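Local coordinates for PUM-HD domain-containing protein (Caenorhabditis elegans, PDB 7CGJ), which probably binds 3'-untranslated regions of messenger RNAs through a Pumilio homology domain, the part of the protein present here, and is associated with development and differentiation, at residues L28-I33 against S47-Q52; G287-H292 against R326-T331. All coordinates share one frame; numbering follows the deposited sequence.

Interaction 1 of 2, residues L28-I33 against S47-Q52; sequences LKLSDI and SRFIQQ. With nucleotides of chain B.
At the N-terminal end of the Pumilio homology domain, L28, L30 and I33 of the loop between helices 14-20 and 37-41 pack on F49 and I50 of helix 44-56, in the first predicted Pumilio repeat. F49 contributes the largest share of the contact. With CG anti to the backbone N (chi1 176°), its ring leaves the helix toward the loop and crosses the L28 side chain at about a right angle. L28 CD2 lies over a ring face, off-centre, 4.3 Å from the centroid, while L28 O sits at the ring edge, 3.6 Å from F49 CZ. L30 CD2 and I33 CD1 approach F49 CE2 obliquely, and L30 CD2 also reaches the backbone at I50 CA (4.2 Å). Y18 of helix 14-20 meets the same ring. Replacing F49 with alanine would remove the ring that L28, L30 and I33 share, and is likely to leave a gap between loop and helix. Away from this apolar side, Q51, its side chain extended beyond CG, reads the Watson-Crick edge of the adenine of chain B. Its OE1 accepts from the adenine N6 in a nearly straight bond of 2.8 Å. Its NE2 donates to the adenine N1 at 3.0 Å.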
# COMPACT_ATOMS: atom_id res chain seq x y z
N LEU A 28 -32.11 27.83 3.82
CA LEU A 28 -31.29 27.73 5.01
C LEU A 28 -29.83 27.98 4.66
O LEU A 28 -29.32 27.50 3.65
CB LEU A 28 -31.46 26.36 5.64
CG LEU A 28 -30.91 26.28 7.06
CD1 LEU A 28 -31.51 27.39 7.88
CD2 LEU A 28 -31.22 24.92 7.66
N LYS A 29 -29.16 28.76 5.49
CA LYS A 29 -27.78 29.12 5.23
C LYS A 29 -26.89 28.68 6.39
O LYS A 29 -27.36 28.39 7.49
CB LYS A 29 -27.64 30.62 4.99
CG LYS A 29 -28.46 31.09 3.82
CD LYS A 29 -27.68 32.03 2.92
CE LYS A 29 -27.23 33.29 3.66
NZ LYS A 29 -26.99 34.44 2.73
N LEU A 30 -25.59 28.60 6.09
CA LEU A 30 -24.62 28.20 7.10
C LEU A 30 -24.61 29.17 8.26
O LEU A 30 -24.59 28.75 9.43
CB LEU A 30 -23.23 28.10 6.48
CG LEU A 30 -23.12 26.84 5.64
CD1 LEU A 30 -21.74 26.71 5.00
CD2 LEU A 30 -23.49 25.60 6.48
N SER A 31 -24.62 30.47 7.97
CA SER A 31 -24.67 31.50 9.00
C SER A 31 -25.88 31.34 9.92
O SER A 31 -25.87 31.90 11.02
CB SER A 31 -24.72 32.88 8.35
OG SER A 31 -25.92 33.01 7.59
N ASP A 32 -26.91 30.60 9.49
CA ASP A 32 -28.09 30.36 10.32
C ASP A 32 -27.88 29.28 11.37
O ASP A 32 -28.73 29.14 12.26
CB ASP A 32 -29.28 29.95 9.46
CG ASP A 32 -29.75 31.05 8.55
OD1 ASP A 32 -29.43 32.24 8.83
OD2 ASP A 32 -30.45 30.71 7.57
N ILE A 33 -26.79 28.52 11.30
CA ILE A 33 -26.63 27.36 12.18
C ILE A 33 -26.16 27.78 13.56
O ILE A 33 -26.70 27.34 14.58
CB ILE A 33 -25.68 26.34 11.53
CG1 ILE A 33 -26.28 25.80 10.23
CG2 ILE A 33 -25.39 25.22 12.48
CD1 ILE A 33 -27.63 25.17 10.42
N SER A 47 -25.33 16.79 8.55
CA SER A 47 -23.96 16.82 8.06
C SER A 47 -23.93 16.90 6.54
O SER A 47 -23.09 17.61 5.97
CB SER A 47 -23.19 15.60 8.55
OG SER A 47 -22.01 15.42 7.80
N ARG A 48 -24.83 16.19 5.88
CA ARG A 48 -24.95 16.34 4.44
C ARG A 48 -25.31 17.77 4.08
O ARG A 48 -24.83 18.29 3.08
CB ARG A 48 -25.98 15.38 3.88
CG ARG A 48 -25.55 13.96 4.05
CD ARG A 48 -26.43 13.04 3.28
NE ARG A 48 -25.79 11.75 3.11
CZ ARG A 48 -26.39 10.58 3.32
NH1 ARG A 48 -27.65 10.55 3.72
NH2 ARG A 48 -25.72 9.45 3.12
N PHE A 49 -26.12 18.42 4.92
CA PHE A 49 -26.45 19.83 4.70
C PHE A 49 -25.22 20.72 4.75
O PHE A 49 -24.92 21.45 3.79
CB PHE A 49 -27.49 20.32 5.71
CG PHE A 49 -27.79 21.78 5.57
CD1 PHE A 49 -28.59 22.24 4.54
CD2 PHE A 49 -27.22 22.70 6.44
CE1 PHE A 49 -28.83 23.58 4.39
CE2 PHE A 49 -27.45 24.05 6.30
CZ PHE A 49 -28.27 24.49 5.27
N ILE A 50 -24.49 20.70 5.87
CA ILE A 50 -23.24 21.47 5.98
C ILE A 50 -22.33 21.21 4.79
O ILE A 50 -21.89 22.14 4.12
CB ILE A 50 -22.52 21.12 7.29
CG1 ILE A 50 -23.37 21.55 8.49
CG2 ILE A 50 -21.15 21.77 7.34
CD1 ILE A 50 -22.87 20.97 9.82
N GLN A 51 -22.03 19.94 4.52
CA GLN A 51 -21.14 19.58 3.42
C GLN A 51 -21.59 20.20 2.10
O GLN A 51 -20.78 20.81 1.38
CB GLN A 51 -21.06 18.07 3.26
CG GLN A 51 -20.07 17.37 4.15
CD GLN A 51 -20.34 15.89 4.14
OE1 GLN A 51 -19.96 15.18 3.21
NE2 GLN A 51 -21.08 15.42 5.15
N GLN A 52 -22.87 20.04 1.74
CA GLN A 52 -23.35 20.54 0.45
C GLN A 52 -23.28 22.06 0.39
O GLN A 52 -22.91 22.62 -0.65
CB GLN A 52 -24.76 20.03 0.17
CG GLN A 52 -24.76 18.56 -0.34
CD GLN A 52 -26.11 17.83 -0.22
OE1 GLN A 52 -27.13 18.33 -0.69
NE2 GLN A 52 -26.11 16.64 0.40
P A B 8 -19.67 3.61 4.63
OP1 A B 8 -20.35 2.32 4.92
OP2 A B 8 -19.16 3.97 3.28
O5' A B 8 -20.67 4.73 5.17
C5' A B 8 -21.29 4.60 6.46
C4' A B 8 -22.40 5.61 6.66
O4' A B 8 -21.90 6.97 6.47
C3' A B 8 -23.58 5.47 5.70
O3' A B 8 -24.76 5.93 6.36
C2' A B 8 -23.22 6.46 4.62
O2' A B 8 -24.29 6.86 3.81
C1' A B 8 -22.65 7.60 5.47
N9 A B 8 -21.79 8.54 4.74
C8 A B 8 -20.77 8.25 3.88
N7 A B 8 -20.19 9.31 3.38
C5 A B 8 -20.86 10.38 3.95
C6 A B 8 -20.71 11.77 3.81
N6 A B 8 -19.81 12.37 3.04
N1 A B 8 -21.56 12.56 4.53
C2 A B 8 -22.48 11.97 5.31
N3 A B 8 -22.70 10.67 5.52
C4 A B 8 -21.85 9.91 4.80

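Interaction 2 of 2, residues G287-H292 against R326-T331; sequences GAACHH and RELILT
C290, in the linker between the last two predicted Pumilio repeats of the alpha-helical PUF superhelix, sets its side chain against helix 322-332 of the final one. Its CB meets two polar groups of that helix: E327 OE1 at 3.6 Å and T331 OG1 at 3.5 Å. One bond further out, SG is held anti to the carbonyl carbon of C290 (chi1 -58°), which sends it on toward the helix surface. There the sulfur touches L328 CD2 at 3.5 Å, remains beside T331 OG1, and has the aliphatic part of E327 alongside, with E327 CG 3.9 Å from SG. The cysteine thus rests among three side chains spaced over about one turn, its methylene nearer the carboxylate and its sulfur against the leucine. E327 gets there with an extended chain, CG being anti to the backbone N (chi1 -172°), and its CG and CD run past both side-chain atoms of C290. A289 adds a looser apolar touch through CB to L328 CD2, while M316 of helix 309-319 packs on both of those residues. The contact, about 15 Å from the nearest atom of the bound RNA, joins the C-terminal end of helix 279-289 and the residue that follows to helix 322-332. The T331 hydroxyl beside the cysteine is turned back into its own helix, where OG1 donates to E327 O at 2.9 Å, tilted 27° from the carbonyl plane.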
# COMPACT_ATOMS: atom_id res chain seq x y z
N GLY A 287 18.27 -20.97 -17.32
CA GLY A 287 19.37 -21.93 -17.18
C GLY A 287 19.18 -22.89 -16.02
O GLY A 287 19.40 -24.10 -16.16
N ALA A 288 18.79 -22.38 -14.85
CA ALA A 288 18.46 -23.26 -13.74
C ALA A 288 17.30 -24.19 -14.10
O ALA A 288 17.31 -25.38 -13.74
CB ALA A 288 18.11 -22.44 -12.50
N ALA A 289 16.30 -23.66 -14.82
CA ALA A 289 15.13 -24.46 -15.18
C ALA A 289 15.51 -25.65 -16.05
O ALA A 289 14.94 -26.74 -15.91
CB ALA A 289 14.10 -23.58 -15.89
N CYS A 290 16.47 -25.49 -16.94
CA CYS A 290 16.80 -26.53 -17.90
C CYS A 290 17.99 -27.40 -17.49
O CYS A 290 18.44 -28.21 -18.30
CB CYS A 290 17.05 -25.92 -19.28
SG CYS A 290 15.63 -24.96 -19.91
N HIS A 291 18.46 -27.29 -16.25
CA HIS A 291 19.69 -27.97 -15.85
C HIS A 291 19.45 -29.46 -15.61
O HIS A 291 18.40 -29.88 -15.11
CB HIS A 291 20.30 -27.35 -14.60
CG HIS A 291 21.75 -27.69 -14.41
ND1 HIS A 291 22.71 -27.41 -15.36
CD2 HIS A 291 22.40 -28.31 -13.40
CE1 HIS A 291 23.89 -27.83 -14.94
NE2 HIS A 291 23.73 -28.38 -13.75
N HIS A 292 20.49 -30.24 -15.93
CA HIS A 292 20.39 -31.70 -16.01
C HIS A 292 19.92 -32.30 -14.69
O HIS A 292 18.98 -33.10 -14.67
CB HIS A 292 21.73 -32.29 -16.42
CG HIS A 292 21.62 -33.58 -17.18
ND1 HIS A 292 20.79 -34.60 -16.78
CD2 HIS A 292 22.23 -34.01 -18.30
CE1 HIS A 292 20.89 -35.61 -17.63
NE2 HIS A 292 21.76 -35.28 -18.56
N ARG A 326 13.86 -21.16 -26.91
CA ARG A 326 14.33 -22.31 -27.67
C ARG A 326 14.92 -23.38 -26.77
O ARG A 326 14.74 -24.57 -27.03
CB ARG A 326 15.37 -21.87 -28.70
CG ARG A 326 15.26 -22.63 -29.99
CD ARG A 326 16.28 -22.10 -30.93
NE ARG A 326 17.60 -22.24 -30.37
CZ ARG A 326 18.54 -23.00 -30.90
NH1 ARG A 326 18.26 -23.67 -32.02
NH2 ARG A 326 19.74 -23.08 -30.34
N GLU A 327 15.64 -22.97 -25.73
CA GLU A 327 16.17 -23.96 -24.79
C GLU A 327 15.06 -24.61 -23.97
O GLU A 327 15.12 -25.80 -23.66
CB GLU A 327 17.21 -23.31 -23.87
CG GLU A 327 17.94 -24.32 -23.00
CD GLU A 327 18.94 -23.65 -22.04
OE1 GLU A 327 19.61 -24.39 -21.27
OE2 GLU A 327 19.04 -22.40 -22.06
N LEU A 328 14.03 -23.83 -23.60
CA LEU A 328 12.91 -24.42 -22.87
C LEU A 328 12.18 -25.42 -23.74
O LEU A 328 11.70 -26.45 -23.24
CB LEU A 328 11.95 -23.33 -22.41
CG LEU A 328 12.51 -22.29 -21.46
CD1 LEU A 328 11.53 -21.14 -21.39
CD2 LEU A 328 12.74 -22.93 -20.12
N ILE A 329 12.06 -25.13 -25.03
CA ILE A 329 11.32 -26.03 -25.91
C ILE A 329 12.11 -27.30 -26.15
O ILE A 329 11.55 -28.40 -26.12
CB ILE A 329 10.96 -25.30 -27.22
CG1 ILE A 329 9.90 -24.24 -26.92
CG2 ILE A 329 10.45 -26.29 -28.25
CD1 ILE A 329 9.86 -23.12 -27.91
N LEU A 330 13.42 -27.20 -26.30
CA LEU A 330 14.23 -28.40 -26.47
C LEU A 330 14.35 -29.22 -25.19
O LEU A 330 14.76 -30.38 -25.27
CB LEU A 330 15.62 -28.01 -27.02
CG LEU A 330 15.45 -27.31 -28.38
CD1 LEU A 330 16.76 -26.76 -29.02
CD2 LEU A 330 14.68 -28.21 -29.38
N THR A 331 13.99 -28.66 -24.02
CA THR A 331 14.04 -29.41 -22.77
C THR A 331 12.71 -30.09 -22.45
O THR A 331 12.69 -31.19 -21.89
CB THR A 331 14.45 -28.51 -21.59
OG1 THR A 331 15.72 -27.92 -21.84
CG2 THR A 331 14.55 -29.33 -20.33

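From the N terminus, the chain passes helix 14-20 and enters interaction 1, which closes a short loop of 13 residues containing helix 37-41 and ties the loop segment 28-33 to helix 44-56. The chain then runs through the successive Pumilio repeats before interaction 2 opens at 287-292. This second contact closes a longer loop of 33 residues, holding helices 299-304 and 309-319, and fastens the end of helix 279-289 to helix 322-332. The two loops follow in series, neither nesting nor crossing. They lie on opposite sides of the chain's centre, with nearest atoms about 54 Å apart, toward the two ends of the elongated repeat array.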